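Local coordinates for putative peptidyl-arginine deiminase (Chlorobium tepidum, PDB 1XKN), which probably hydrolyses a guanidino group, as an agmatine or protein-arginine deiminase of the Porphyromonas-type family, at residues A64-L69 with I83-I88. Sequence-based numbering, arbitrary orientation.
Sequences AQAREL and IVFHRI
Two waters hang on the carbonyl oxygen of I83 and carry it to the guanidinium of R67. Water 1 donates to I83 O at 2.8 Å and accepts a weak bond from R67 NH1; water 2 donates to the same I83 O, also at 2.8 Å, and lies in the guanidinium plane at its edge, 3.1 Å from R67 NH2. No direct hydrogen bond joins the segments, so the polar link is wholly water-mediated. The R67 chain, extended from CG to NE, brings its guanidinium alongside F85, whose CE1 stands 3.7 Å above the centre of one guanidinium face, while R67 NH2 comes within 3.5 Å of F85 CD1. The planes are turned 51° apart, an inclined approach and not a parallel stack. R67 NE also forms a salt bridge with E63, one helical turn back, which probably helps hold the group in this orientation. Across the ring from CD1, A66 CB touches F85 CE2 at 3.6 Å. A66 and R67 approach the ring from the same side, the methyl near CE2 and the guanidinium near CD1 and CE1; F85 also touches E63 and L70. The contact lays helix 60-73 against strand 83-87 in the beta-alpha-beta unit begun by strand 52-57; strand 83-87 pairs in parallel with strand 52-57 at the margin of its sheet, while I83 touches L70 of helix 60-73 and S48 of helix 36-50.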
loop_
_atom_site.group_PDB
_atom_site.type_symbol
_atom_site.label_atom_id
_atom_site.label_comp_id
_atom_site.label_asym_id
_atom_site.label_seq_id
_atom_site.Cartn_x
_atom_site.Cartn_y
_atom_site.Cartn_z
ATOM N N ALA A 64 -7.240 0.257 -24.106
ATOM C CA ALA A 64 -7.026 -0.759 -25.130
ATOM C C ALA A 64 -5.687 -1.461 -24.930
ATOM O O ALA A 64 -5.598 -2.684 -25.038
ATOM C CB ALA A 64 -7.089 -0.130 -26.513
ATOM N N GLN A 65 -4.647 -0.686 -24.638
ATOM C CA GLN A 65 -3.320 -1.253 -24.415
ATOM C C GLN A 65 -3.365 -2.208 -23.234
ATOM O O GLN A 65 -2.793 -3.296 -23.279
ATOM C CB GLN A 65 -2.300 -0.152 -24.123
ATOM C CG GLN A 65 -2.103 0.839 -25.250
ATOM C CD GLN A 65 -1.092 1.913 -24.897
ATOM O OE1 GLN A 65 -1.250 2.627 -23.906
ATOM N NE2 GLN A 65 -0.047 2.034 -25.709
ATOM N N ALA A 66 -4.048 -1.796 -22.172
ATOM C CA ALA A 66 -4.153 -2.627 -20.983
ATOM C C ALA A 66 -4.912 -3.907 -21.304
ATOM O O ALA A 66 -4.489 -4.999 -20.918
ATOM C CB ALA A 66 -4.858 -1.868 -19.868
ATOM N N ARG A 67 -6.026 -3.779 -22.015
ATOM C CA ARG A 67 -6.817 -4.955 -22.363
ATOM C C ARG A 67 -6.017 -5.941 -23.206
ATOM O O ARG A 67 -6.172 -7.153 -23.064
ATOM C CB ARG A 67 -8.096 -4.548 -23.103
ATOM C CG ARG A 67 -9.160 -3.928 -22.212
ATOM C CD ARG A 67 -10.409 -3.571 -23.003
ATOM N NE ARG A 67 -11.438 -2.966 -22.163
ATOM C CZ ARG A 67 -12.180 -3.634 -21.285
ATOM N NH1 ARG A 67 -12.011 -4.940 -21.133
ATOM N NH2 ARG A 67 -13.084 -2.996 -20.554
ATOM N N GLU A 68 -5.150 -5.431 -24.075
ATOM C CA GLU A 68 -4.348 -6.317 -24.912
ATOM C C GLU A 68 -3.378 -7.131 -24.059
ATOM O O GLU A 68 -3.274 -8.349 -24.214
ATOM C CB GLU A 68 -3.572 -5.516 -25.960
ATOM C CG GLU A 68 -2.672 -6.367 -26.840
ATOM C CD GLU A 68 -3.443 -7.379 -27.670
ATOM O OE1 GLU A 68 -2.802 -8.284 -28.243
ATOM O OE2 GLU A 68 -4.686 -7.271 -27.758
ATOM N N LEU A 69 -2.670 -6.457 -23.161
ATOM C CA LEU A 69 -1.718 -7.127 -22.284
ATOM C C LEU A 69 -2.435 -8.120 -21.377
ATOM O O LEU A 69 -1.916 -9.196 -21.083
ATOM C CB LEU A 69 -0.951 -6.096 -21.449
ATOM C CG LEU A 69 0.093 -5.281 -22.221
ATOM C CD1 LEU A 69 0.428 -4.006 -21.469
ATOM C CD2 LEU A 69 1.343 -6.128 -22.439
ATOM N N ILE A 83 -12.546 -6.790 -14.351
ATOM C CA ILE A 83 -11.642 -5.663 -14.521
ATOM C C ILE A 83 -12.396 -4.487 -15.134
ATOM O O ILE A 83 -12.780 -4.511 -16.305
ATOM C CB ILE A 83 -10.430 -6.055 -15.390
ATOM C CG1 ILE A 83 -9.665 -7.187 -14.698
ATOM C CG2 ILE A 83 -9.528 -4.846 -15.610
ATOM C CD1 ILE A 83 -8.445 -7.680 -15.436
ATOM N N VAL A 84 -12.619 -3.470 -14.309
ATOM C CA VAL A 84 -13.353 -2.276 -14.712
ATOM C C VAL A 84 -12.435 -1.065 -14.853
ATOM O O VAL A 84 -11.702 -0.713 -13.923
ATOM C CB VAL A 84 -14.448 -1.935 -13.674
ATOM C CG1 VAL A 84 -15.272 -0.756 -14.150
ATOM C CG2 VAL A 84 -15.333 -3.152 -13.436
ATOM N N PHE A 85 -12.486 -0.419 -16.015
ATOM C CA PHE A 85 -11.661 0.761 -16.275
ATOM C C PHE A 85 -12.392 2.060 -15.990
ATOM O O PHE A 85 -13.593 2.180 -16.228
ATOM C CB PHE A 85 -11.175 0.765 -17.729
ATOM C CG PHE A 85 -10.231 -0.352 -18.048
ATOM C CD1 PHE A 85 -10.711 -1.617 -18.363
ATOM C CD2 PHE A 85 -8.856 -0.155 -17.967
ATOM C CE1 PHE A 85 -9.833 -2.673 -18.591
ATOM C CE2 PHE A 85 -7.971 -1.205 -18.193
ATOM C CZ PHE A 85 -8.461 -2.467 -18.503
ATOM N N HIS A 86 -11.649 3.035 -15.479
ATOM C CA HIS A 86 -12.207 4.340 -15.171
ATOM C C HIS A 86 -11.335 5.410 -15.791
ATOM O O HIS A 86 -10.110 5.365 -15.666
ATOM C CB HIS A 86 -12.270 4.564 -13.659
ATOM C CG HIS A 86 -13.092 3.547 -12.937
ATOM N ND1 HIS A 86 -12.623 2.286 -12.638
ATOM C CD2 HIS A 86 -14.370 3.588 -12.495
ATOM C CE1 HIS A 86 -13.579 1.595 -12.044
ATOM N NE2 HIS A 86 -14.649 2.361 -11.946
ATOM N N ARG A 87 -11.965 6.359 -16.475
ATOM C CA ARG A 87 -11.225 7.448 -17.085
ATOM C C ARG A 87 -10.958 8.444 -15.969
ATOM O O ARG A 87 -11.771 9.331 -15.701
ATOM C CB ARG A 87 -12.041 8.108 -18.201
ATOM C CG ARG A 87 -11.288 9.232 -18.898
ATOM C CD ARG A 87 -12.113 9.904 -19.988
ATOM N NE ARG A 87 -12.243 9.074 -21.184
ATOM C CZ ARG A 87 -12.739 9.509 -22.339
ATOM N NH1 ARG A 87 -13.151 10.765 -22.455
ATOM N NH2 ARG A 87 -12.816 8.693 -23.380
ATOM N N ILE A 88 -9.828 8.257 -15.298
ATOM C CA ILE A 88 -9.412 9.110 -14.195
ATOM C C ILE A 88 -7.931 9.416 -14.394
ATOM O O ILE A 88 -7.086 8.521 -14.322
ATOM C CB ILE A 88 -9.625 8.400 -12.835
ATOM C CG1 ILE A 88 -11.122 8.182 -12.589
ATOM C CG2 ILE A 88 -9.021 9.234 -11.710
ATOM C CD1 ILE A 88 -11.450 7.600 -11.221
HETATM O O HOH W 1 -12.039 -5.978 -18.607
HETATM O O HOH W 2 -14.831 -3.757 -18.121
#